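Long-range contacts in succinate dehydrogenase subunit A (Mycolicibacterium smegmatis MC2 51, PDB 6LUM), which binds FAD and, as the flavoprotein subunit of succinate dehydrogenase, probably oxidises succinate to fumarate: residues T67-K72 / G119-H124; A78-V83 / V573-E578; I360-N365 / A386-H391; T546-H551 / L567-V572. All coordinates share one frame; numbering follows the deposited sequence.

Interaction 2 lies at the middle of the set: its centre is about 13 Å from those of interactions 1 and 3 and about 14 Å from that of interaction 4. F68 CD1 of interaction 1 packs 3.5 Å from Y577 CD2 of interaction 2. D79 N probably hydrogen-bonds to S389 O of interaction 3 at 2.9 Å, and S389 CB in turn touches H551 NE2 of interaction 4 at 3.4 Å. Interactions 1 and 3 belong to the FAD-binding region, with the side chains of H120 and A386 about 9 and 8 Å from the flavin nucleotide. Interaction 4 belongs to the C-terminal region, and interaction 2 ties the two regions together.

Interaction 1. Residues T67-K72 / G119-H124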
# COMPACT_ATOMS: atom_id res chain seq x y z
N THR D 67 -31.97 7.80 33.79
CA THR D 67 -31.65 6.89 34.88
C THR D 67 -32.86 6.65 35.77
O THR D 67 -33.14 5.52 36.16
CB THR D 67 -30.48 7.44 35.69
OG1 THR D 67 -29.31 7.44 34.87
CG2 THR D 67 -30.23 6.59 36.90
N PHE D 68 -33.59 7.72 36.10
CA PHE D 68 -34.77 7.53 36.93
C PHE D 68 -35.81 6.69 36.22
O PHE D 68 -36.48 5.86 36.85
CB PHE D 68 -35.39 8.87 37.32
CG PHE D 68 -36.75 8.73 37.94
CD1 PHE D 68 -36.88 8.45 39.28
CD2 PHE D 68 -37.89 8.86 37.18
CE1 PHE D 68 -38.13 8.31 39.85
CE2 PHE D 68 -39.14 8.72 37.74
CZ PHE D 68 -39.25 8.45 39.08
N ASP D 69 -35.97 6.88 34.91
CA ASP D 69 -37.01 6.14 34.21
C ASP D 69 -36.64 4.67 34.09
O ASP D 69 -37.50 3.80 34.22
CB ASP D 69 -37.26 6.75 32.84
CG ASP D 69 -38.71 6.69 32.46
OD1 ASP D 69 -39.17 7.61 31.75
OD2 ASP D 69 -39.40 5.75 32.89
N THR D 70 -35.36 4.37 33.85
CA THR D 70 -34.89 2.99 33.89
C THR D 70 -35.15 2.36 35.25
O THR D 70 -35.69 1.25 35.34
CB THR D 70 -33.40 2.92 33.56
OG1 THR D 70 -33.15 3.60 32.33
CG2 THR D 70 -32.96 1.49 33.43
N VAL D 71 -34.77 3.06 36.32
CA VAL D 71 -34.92 2.50 37.66
C VAL D 71 -36.38 2.25 38.00
O VAL D 71 -36.72 1.23 38.59
CB VAL D 71 -34.25 3.43 38.69
CG1 VAL D 71 -34.83 3.20 40.06
CG2 VAL D 71 -32.76 3.19 38.70
N LYS D 72 -37.26 3.17 37.62
CA LYS D 72 -38.67 2.97 37.92
C LYS D 72 -39.31 1.94 37.01
O LYS D 72 -40.27 1.27 37.42
CB LYS D 72 -39.44 4.29 37.84
CG LYS D 72 -40.81 4.22 38.48
CD LYS D 72 -41.70 5.35 38.03
CE LYS D 72 -41.92 5.31 36.54
NZ LYS D 72 -42.35 3.97 36.09
N GLY D 119 -42.40 4.36 27.60
CA GLY D 119 -42.43 4.99 28.91
C GLY D 119 -41.22 5.84 29.22
O GLY D 119 -40.65 5.72 30.30
N HIS D 120 -40.82 6.70 28.29
CA HIS D 120 -39.79 7.69 28.56
C HIS D 120 -40.46 9.00 28.96
O HIS D 120 -41.39 9.45 28.28
CB HIS D 120 -38.91 7.90 27.33
CG HIS D 120 -37.97 6.76 27.07
ND1 HIS D 120 -37.00 6.37 27.97
CD2 HIS D 120 -37.84 5.94 26.00
CE1 HIS D 120 -36.32 5.36 27.47
NE2 HIS D 120 -36.81 5.08 26.28
N THR D 121 -40.01 9.59 30.06
CA THR D 121 -40.64 10.76 30.64
C THR D 121 -39.75 11.98 30.54
O THR D 121 -38.54 11.88 30.29
CB THR D 121 -40.99 10.52 32.12
OG1 THR D 121 -39.78 10.52 32.89
CG2 THR D 121 -41.73 9.21 32.30
N ARG D 122 -40.36 13.14 30.75
CA ARG D 122 -39.66 14.41 30.67
C ARG D 122 -38.66 14.50 31.81
O ARG D 122 -37.45 14.50 31.57
CB ARG D 122 -40.64 15.58 30.73
CG ARG D 122 -40.00 16.94 30.83
CD ARG D 122 -39.13 17.24 29.62
NE ARG D 122 -39.16 18.66 29.29
CZ ARG D 122 -38.35 19.57 29.83
NH1 ARG D 122 -37.45 19.20 30.72
NH2 ARG D 122 -38.45 20.84 29.47
N ASP D 123 -39.16 14.53 33.04
CA ASP D 123 -38.29 14.45 34.21
C ASP D 123 -39.14 13.99 35.39
O ASP D 123 -39.93 14.77 35.93
CB ASP D 123 -37.60 15.78 34.50
CG ASP D 123 -38.51 16.96 34.33
OD1 ASP D 123 -38.02 18.10 34.43
OD2 ASP D 123 -39.71 16.75 34.08
N HIS D 124 -38.97 12.73 35.77
CA HIS D 124 -39.68 12.14 36.90
C HIS D 124 -41.18 12.11 36.63
O HIS D 124 -41.99 12.46 37.49
CB HIS D 124 -39.37 12.88 38.20
CG HIS D 124 -37.91 12.91 38.54
ND1 HIS D 124 -36.96 13.36 37.65
CD2 HIS D 124 -37.25 12.53 39.65
CE1 HIS D 124 -35.76 13.26 38.21
NE2 HIS D 124 -35.91 12.76 39.43
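D69 and T121 carry the polar half of this contact, F68 and H124 the aromatic half. A single carboxylate oxygen, D69 OD1, receives two donors from T121. The backbone N of T121 lies 2.7 Å from D69 OD1, but its N-H is bent at 125° and the bond is weak. The hydroxyl of the same residue bonds from T121 OG1 to D69 OD1 at 3.2 Å, coming in from above the carboxylate plane. Its chi1 of 72° sets OG1 between the backbone N and the carbonyl carbon, which brings it to the carboxylate. An alanine at D69 would probably leave both the amide and the hydroxyl of T121 without this acceptor and let the loop drift from the helix.

The aromatic half is an offset face-to-face stack. The rings of F68 and H124 are nearly parallel, 11° apart, with centroids 4.6 Å from each other. H124 CD2 sits over the centre of the phenyl ring, whereas F68 CG lies toward the rim of the imidazole. F68 CE2 also reaches H124 CA at 3.6 Å.

Helix 63-73 meets the loop through two neighbouring residues, combining a directional polar tie at an acid's oxygen with less directional packing of ring on imidazole.

Interaction 2. Residues A78-V83 / V573-E578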
# COMPACT_ATOMS: atom_id res chain seq x y z
N ALA D 78 -33.55 -3.14 39.74
CA ALA D 78 -32.31 -2.85 39.04
C ALA D 78 -31.24 -2.42 40.04
O ALA D 78 -31.52 -2.13 41.20
CB ALA D 78 -32.53 -1.76 38.00
N ASP D 79 -30.00 -2.40 39.58
CA ASP D 79 -28.89 -1.91 40.38
C ASP D 79 -28.54 -0.50 39.93
O ASP D 79 -28.21 -0.29 38.76
CB ASP D 79 -27.67 -2.83 40.27
CG ASP D 79 -27.90 -4.17 40.92
OD1 ASP D 79 -28.74 -4.25 41.84
OD2 ASP D 79 -27.23 -5.15 40.53
N GLN D 80 -28.61 0.45 40.86
CA GLN D 80 -28.50 1.85 40.47
C GLN D 80 -27.12 2.20 39.94
O GLN D 80 -26.99 3.04 39.05
CB GLN D 80 -28.87 2.76 41.63
CG GLN D 80 -30.34 3.12 41.73
CD GLN D 80 -31.14 2.09 42.48
OE1 GLN D 80 -30.58 1.17 43.05
NE2 GLN D 80 -32.45 2.26 42.50
N ASP D 81 -26.07 1.55 40.45
CA ASP D 81 -24.73 1.77 39.91
C ASP D 81 -24.67 1.38 38.44
O ASP D 81 -24.14 2.12 37.60
CB ASP D 81 -23.69 0.99 40.71
CG ASP D 81 -24.11 -0.45 40.98
OD1 ASP D 81 -25.13 -0.89 40.41
OD2 ASP D 81 -23.42 -1.13 41.76
N ALA D 82 -25.22 0.21 38.12
CA ALA D 82 -25.21 -0.27 36.74
C ALA D 82 -26.06 0.62 35.85
O ALA D 82 -25.69 0.89 34.70
CB ALA D 82 -25.70 -1.71 36.68
N VAL D 83 -27.21 1.09 36.35
CA VAL D 83 -28.07 1.95 35.55
C VAL D 83 -27.37 3.26 35.24
O VAL D 83 -27.40 3.76 34.10
CB VAL D 83 -29.41 2.18 36.27
CG1 VAL D 83 -30.24 3.15 35.49
CG2 VAL D 83 -30.13 0.88 36.44
N VAL D 573 -28.39 -3.38 44.95
CA VAL D 573 -27.71 -2.14 45.30
C VAL D 573 -28.68 -0.97 45.18
O VAL D 573 -29.57 -0.96 44.33
CB VAL D 573 -26.49 -1.94 44.39
CG1 VAL D 573 -25.56 -0.89 44.96
CG2 VAL D 573 -25.76 -3.24 44.21
N GLN D 574 -28.52 0.03 46.05
CA GLN D 574 -29.37 1.21 46.05
C GLN D 574 -28.52 2.44 46.30
O GLN D 574 -27.68 2.44 47.21
CB GLN D 574 -30.46 1.11 47.11
CG GLN D 574 -31.28 -0.16 47.05
CD GLN D 574 -32.76 0.10 47.18
OE1 GLN D 574 -33.18 1.18 47.59
NE2 GLN D 574 -33.56 -0.90 46.83
N THR D 575 -28.73 3.49 45.51
CA THR D 575 -28.01 4.75 45.70
C THR D 575 -28.94 5.90 46.08
O THR D 575 -28.76 6.50 47.14
CB THR D 575 -27.22 5.11 44.44
OG1 THR D 575 -28.12 5.45 43.39
CG2 THR D 575 -26.36 3.95 44.01
N ARG D 576 -29.92 6.22 45.25
CA ARG D 576 -30.76 7.39 45.51
C ARG D 576 -32.24 7.08 45.47
O ARG D 576 -33.00 7.64 46.27
CB ARG D 576 -30.46 8.50 44.50
CG ARG D 576 -29.00 8.83 44.33
CD ARG D 576 -28.81 9.79 43.18
NE ARG D 576 -27.40 9.91 42.81
CZ ARG D 576 -26.79 9.09 41.97
NH1 ARG D 576 -27.45 8.09 41.41
NH2 ARG D 576 -25.50 9.26 41.69
N TYR D 577 -32.68 6.23 44.55
CA TYR D 577 -34.09 6.06 44.27
C TYR D 577 -34.69 5.03 45.21
O TYR D 577 -34.12 3.96 45.42
CB TYR D 577 -34.29 5.65 42.81
CG TYR D 577 -33.55 6.56 41.86
CD1 TYR D 577 -32.23 6.31 41.51
CD2 TYR D 577 -34.18 7.67 41.32
CE1 TYR D 577 -31.56 7.15 40.65
CE2 TYR D 577 -33.51 8.50 40.46
CZ TYR D 577 -32.20 8.24 40.13
OH TYR D 577 -31.53 9.07 39.27
N GLU D 578 -35.84 5.37 45.79
CA GLU D 578 -36.45 4.51 46.78
C GLU D 578 -37.84 4.08 46.33
O GLU D 578 -38.51 4.81 45.60
CB GLU D 578 -36.53 5.22 48.14
CG GLU D 578 -35.16 5.50 48.74
CD GLU D 578 -34.41 4.23 49.10
OE1 GLU D 578 -35.06 3.24 49.51
OE2 GLU D 578 -33.17 4.21 48.97
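D79 and V573 bring the two backbones closest, their CA atoms 5.1 Å apart, where the start of helix 80-100 meets the 573-578 loop with the touching parts running almost perpendicular, at 97°. A fairly straight hydrogen bond joins V573 N to D79 OD1 at 3.2 Å, entering from above the carboxylate plane. D79 occupies the N-cap position, yet its side chain makes no capping bond to the helix; its OD1 serves the loop instead.

V573 spreads its two methyl groups before a pair of acids: V573 CG2 lies beside the D79 carboxylate, and V573 CG1 is 3.9 Å from D81 OD2.

Q80 buries the most surface here, and a long, flexible chain suits the task. Its CB rests 3.3 Å from T575 OG1, the two side chains lying alongside each other and running antiparallel. Next, Q80 CG meets the edge of the tyrosine ring, 3.7 Å from Y577 CD1. A bend at chi2, 86°, then places CD near V573 O and the CA of Q574, with the amide plane only 14° from that of the Y577 ring. An alanine in place of Q80 would probably open a gap beside the Y577 ring edge and leave the ring freer to shift. The far end of that tyrosine is held by E64 of helix 63-73, to which Y577 OH is hydrogen-bonded.

This is a junction between two regions of the flavoprotein fold: a C-terminal tail, nearly 500 residues further along the chain, lies across the first turn of a helix of the FAD-binding region.

Interaction 3. Residues I360-N365 / A386-H391; sequences IPTTVN and ACVSVH
T362 stands between A386 and V388, and its two branches divide the work. The methyl, T362 CG2, faces the methyl of the alanine, 3.9 Å from A386 CB. The hydroxyl goes the other way: with chi1 at 81°, T362 OG1 comes to V388 CG2 at 3.1 Å, and it also donates a hydrogen bond within its own segment, to T363 O at 3.3 Å. A beta-branched residue with one polar and one apolar arm suits this spot, since it can pack on both neighbours and still satisfy its hydroxyl locally.

V388 splits in the same manner. While CG2 meets the threonine, its CG1, anti to the backbone N with chi1 at -173°, turns to V364 and makes a loose apolar contact, 4.5 Å from V364 CG1. Both valines also touch helix 80-100, V388 on A82 and V364 on I85.

Before these side chains comes a brief parallel pairing. C387 N donates to I360 O at 2.8 Å, and T362 N returns a weak bond to C387 O at 3.5 Å. P361 falls between the two bonded residues, so its lack of an N-H costs this pairing nothing. I360 and A386 project from one face of the pair; P361 and C387 project from the other, where both touch E235 of strand 234-235.

The contact is a two-stranded parallel pair, 360-361 with 386-387, joined through loops and three short strands without a helix, inside the FAD-binding region, probably Rossmann-like; the side chain of A386 lies about 8 Å from the bound FAD.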
# COMPACT_ATOMS: atom_id res chain seq x y z
N ILE D 360 -26.71 -14.86 33.39
CA ILE D 360 -25.44 -15.07 34.09
C ILE D 360 -25.11 -13.84 34.93
O ILE D 360 -24.99 -12.74 34.37
CB ILE D 360 -24.31 -15.35 33.11
CG1 ILE D 360 -24.71 -16.41 32.10
CG2 ILE D 360 -23.09 -15.80 33.84
CD1 ILE D 360 -23.83 -16.45 30.90
N PRO D 361 -24.93 -13.96 36.24
CA PRO D 361 -24.71 -12.77 37.08
C PRO D 361 -23.30 -12.24 36.91
O PRO D 361 -22.33 -12.96 37.15
CB PRO D 361 -24.95 -13.30 38.49
CG PRO D 361 -24.55 -14.70 38.41
CD PRO D 361 -24.87 -15.19 37.04
N THR D 362 -23.17 -10.99 36.50
CA THR D 362 -21.87 -10.39 36.24
C THR D 362 -21.73 -9.09 37.03
O THR D 362 -22.65 -8.66 37.73
CB THR D 362 -21.66 -10.13 34.75
OG1 THR D 362 -22.31 -8.91 34.38
CG2 THR D 362 -22.21 -11.24 33.92
N THR D 363 -20.55 -8.49 36.94
CA THR D 363 -20.26 -7.18 37.48
C THR D 363 -20.25 -6.15 36.36
O THR D 363 -20.29 -6.48 35.18
CB THR D 363 -18.91 -7.16 38.20
OG1 THR D 363 -17.87 -7.40 37.25
CG2 THR D 363 -18.87 -8.23 39.25
N VAL D 364 -20.17 -4.87 36.74
CA VAL D 364 -20.27 -3.80 35.76
C VAL D 364 -19.16 -3.85 34.73
O VAL D 364 -19.27 -3.22 33.68
CB VAL D 364 -20.27 -2.43 36.47
CG1 VAL D 364 -21.48 -2.31 37.36
CG2 VAL D 364 -18.99 -2.24 37.25
N ASN D 365 -18.10 -4.60 34.98
CA ASN D 365 -17.04 -4.78 34.00
C ASN D 365 -17.20 -6.05 33.18
O ASN D 365 -16.50 -6.20 32.17
CB ASN D 365 -15.67 -4.78 34.68
CG ASN D 365 -15.47 -3.58 35.56
OD1 ASN D 365 -15.63 -2.44 35.12
ND2 ASN D 365 -15.11 -3.82 36.81
N ALA D 386 -26.19 -12.07 29.89
CA ALA D 386 -25.66 -11.50 31.12
C ALA D 386 -26.75 -10.80 31.90
O ALA D 386 -27.67 -10.21 31.34
CB ALA D 386 -24.54 -10.52 30.82
N CYS D 387 -26.64 -10.86 33.22
CA CYS D 387 -27.55 -10.19 34.13
C CYS D 387 -26.70 -9.32 35.03
O CYS D 387 -26.37 -9.71 36.15
CB CYS D 387 -28.38 -11.17 34.91
SG CYS D 387 -29.41 -10.45 36.18
N VAL D 388 -26.34 -8.14 34.54
CA VAL D 388 -25.82 -7.09 35.40
C VAL D 388 -26.92 -6.52 36.27
O VAL D 388 -26.64 -5.84 37.27
CB VAL D 388 -25.16 -6.00 34.54
CG1 VAL D 388 -24.46 -4.97 35.39
CG2 VAL D 388 -24.23 -6.61 33.54
N SER D 389 -28.17 -6.83 35.93
CA SER D 389 -29.38 -6.28 36.55
C SER D 389 -29.49 -4.79 36.28
O SER D 389 -29.62 -3.97 37.19
CB SER D 389 -29.43 -6.58 38.05
OG SER D 389 -28.34 -5.98 38.71
N VAL D 390 -29.41 -4.44 35.00
CA VAL D 390 -29.77 -3.11 34.55
C VAL D 390 -31.28 -2.97 34.41
O VAL D 390 -31.85 -1.96 34.79
CB VAL D 390 -29.07 -2.81 33.22
CG1 VAL D 390 -29.46 -1.45 32.75
CG2 VAL D 390 -27.59 -2.92 33.37
N HIS D 391 -31.92 -4.00 33.85
CA HIS D 391 -33.35 -3.98 33.62
C HIS D 391 -34.15 -4.40 34.84
O HIS D 391 -35.33 -4.07 34.93
CB HIS D 391 -33.69 -4.90 32.45
CG HIS D 391 -32.76 -4.77 31.29
ND1 HIS D 391 -32.75 -3.66 30.47
CD2 HIS D 391 -31.82 -5.60 30.81
CE1 HIS D 391 -31.83 -3.82 29.54
NE2 HIS D 391 -31.25 -4.99 29.72

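Interaction 4. Residues T546-H551 / L567-V572; sequences TNYMRH and LDYKPV
R550 lays its side chain over Y569, and most of its atoms find a partner. R550 CB starts 3.3 Å from K570 O and also touches the tyrosine ring at CD2. CG stays near the same carbonyl oxygen. The chain then bends at chi3, -55°, which brings NE to 3.6 Å from Y569 CD2. From there the guanidinium spreads flat over the ring, its plane 26° from that of the phenol. R550 CZ is 4.1 Å from the Y569 ring centroid, close to the ring normal, and NH2 lies over the ring centre: a cation-pi stack, for which arginine is well suited because its charge is spread over a flat group that can lie against the ring. At the other end of the tyrosine, Y569 OH meets the edge of the Y548 ring in its plane, 3.5 Å from CE1.

One residue on from each stacking partner, H551 and K570 form an antiparallel hydrogen-bonded pair, H551 N to K570 O and K570 N to H551 O both measuring 2.9 Å. Further on, V572 CG1 packs 3.8 Å from M549 CG.

The pair belongs to the hairpin of strands 550-556 and 565-571. Strand 550-556 is the middle one of three, with 234-235 on its far side; H551 ND1 hydrogen-bonds to D236, just after that strand, and K570 NZ forms a salt bridge with E235 in it. N527, at the end of helix 503-527, gives Y569 OH a weak bond.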
# COMPACT_ATOMS: atom_id res chain seq x y z
N THR D 546 -40.36 -5.93 51.43
CA THR D 546 -39.62 -6.22 52.65
C THR D 546 -39.00 -7.61 52.66
O THR D 546 -37.97 -7.81 53.31
CB THR D 546 -40.54 -6.09 53.87
OG1 THR D 546 -41.27 -7.31 54.05
CG2 THR D 546 -41.52 -4.95 53.67
N ASN D 547 -39.59 -8.56 51.95
CA ASN D 547 -39.10 -9.93 51.94
C ASN D 547 -38.46 -10.34 50.62
O ASN D 547 -37.60 -11.21 50.63
CB ASN D 547 -40.25 -10.90 52.25
CG ASN D 547 -39.79 -12.10 53.06
OD1 ASN D 547 -38.66 -12.57 52.92
ND2 ASN D 547 -40.66 -12.59 53.93
N TYR D 548 -38.86 -9.74 49.51
CA TYR D 548 -38.45 -10.22 48.20
C TYR D 548 -37.84 -9.12 47.34
O TYR D 548 -37.98 -9.13 46.12
CB TYR D 548 -39.62 -10.86 47.46
CG TYR D 548 -40.08 -12.16 48.06
CD1 TYR D 548 -39.27 -13.27 48.05
CD2 TYR D 548 -41.33 -12.26 48.65
CE1 TYR D 548 -39.67 -14.45 48.61
CE2 TYR D 548 -41.74 -13.43 49.21
CZ TYR D 548 -40.91 -14.52 49.19
OH TYR D 548 -41.33 -15.70 49.74
N MET D 549 -37.15 -8.17 47.95
CA MET D 549 -36.38 -7.23 47.14
C MET D 549 -34.93 -7.67 47.04
O MET D 549 -34.00 -6.97 47.44
CB MET D 549 -36.50 -5.81 47.68
CG MET D 549 -35.88 -4.77 46.77
SD MET D 549 -36.14 -3.07 47.29
CE MET D 549 -37.85 -2.86 46.81
N ARG D 550 -34.73 -8.87 46.51
CA ARG D 550 -33.40 -9.41 46.29
C ARG D 550 -33.42 -10.23 45.01
O ARG D 550 -34.45 -10.77 44.61
CB ARG D 550 -32.95 -10.27 47.47
CG ARG D 550 -32.79 -9.52 48.77
CD ARG D 550 -32.88 -10.45 49.96
NE ARG D 550 -34.11 -11.22 49.95
CZ ARG D 550 -34.49 -12.02 50.93
NH1 ARG D 550 -33.74 -12.15 52.01
NH2 ARG D 550 -35.63 -12.70 50.84
N HIS D 551 -32.26 -10.32 44.37
CA HIS D 551 -32.12 -11.21 43.24
C HIS D 551 -32.10 -12.65 43.72
O HIS D 551 -31.53 -12.96 44.77
CB HIS D 551 -30.83 -10.91 42.48
CG HIS D 551 -30.78 -9.55 41.86
ND1 HIS D 551 -31.70 -9.13 40.93
CD2 HIS D 551 -29.91 -8.53 42.03
CE1 HIS D 551 -31.40 -7.89 40.56
NE2 HIS D 551 -30.32 -7.51 41.21
N LEU D 567 -31.42 -22.52 46.00
CA LEU D 567 -31.70 -21.11 45.79
C LEU D 567 -31.09 -20.28 46.92
O LEU D 567 -31.39 -20.50 48.09
CB LEU D 567 -33.20 -20.86 45.71
CG LEU D 567 -33.93 -21.51 44.54
CD1 LEU D 567 -35.40 -21.58 44.84
CD2 LEU D 567 -33.70 -20.72 43.28
N ASP D 568 -30.24 -19.34 46.55
CA ASP D 568 -29.69 -18.33 47.44
C ASP D 568 -30.19 -16.96 47.01
O ASP D 568 -30.86 -16.81 45.99
CB ASP D 568 -28.16 -18.38 47.44
CG ASP D 568 -27.61 -19.66 48.04
OD1 ASP D 568 -26.41 -19.92 47.88
OD2 ASP D 568 -28.39 -20.41 48.66
N TYR D 569 -29.85 -15.95 47.79
CA TYR D 569 -30.32 -14.60 47.54
C TYR D 569 -29.15 -13.64 47.44
O TYR D 569 -28.13 -13.82 48.10
CB TYR D 569 -31.29 -14.14 48.62
CG TYR D 569 -32.70 -14.56 48.36
CD1 TYR D 569 -33.22 -15.71 48.94
CD2 TYR D 569 -33.52 -13.83 47.52
CE1 TYR D 569 -34.52 -16.10 48.70
CE2 TYR D 569 -34.81 -14.21 47.27
CZ TYR D 569 -35.31 -15.35 47.86
OH TYR D 569 -36.60 -15.72 47.60
N LYS D 570 -29.32 -12.61 46.62
CA LYS D 570 -28.29 -11.61 46.40
C LYS D 570 -28.90 -10.23 46.63
O LYS D 570 -29.97 -9.93 46.09
CB LYS D 570 -27.74 -11.73 44.98
CG LYS D 570 -26.84 -10.61 44.55
CD LYS D 570 -26.33 -10.88 43.15
CE LYS D 570 -25.30 -9.88 42.72
NZ LYS D 570 -25.01 -10.02 41.27
N PRO D 571 -28.26 -9.37 47.42
CA PRO D 571 -28.85 -8.06 47.71
C PRO D 571 -28.77 -7.14 46.51
O PRO D 571 -27.84 -7.20 45.71
CB PRO D 571 -28.01 -7.55 48.87
CG PRO D 571 -26.69 -8.19 48.67
CD PRO D 571 -26.98 -9.56 48.13
N VAL D 572 -29.76 -6.26 46.40
CA VAL D 572 -29.84 -5.28 45.32
C VAL D 572 -29.23 -3.97 45.79
O VAL D 572 -29.51 -3.51 46.91
CB VAL D 572 -31.29 -5.10 44.84
CG1 VAL D 572 -32.19 -4.75 46.00
CG2 VAL D 572 -31.35 -4.01 43.80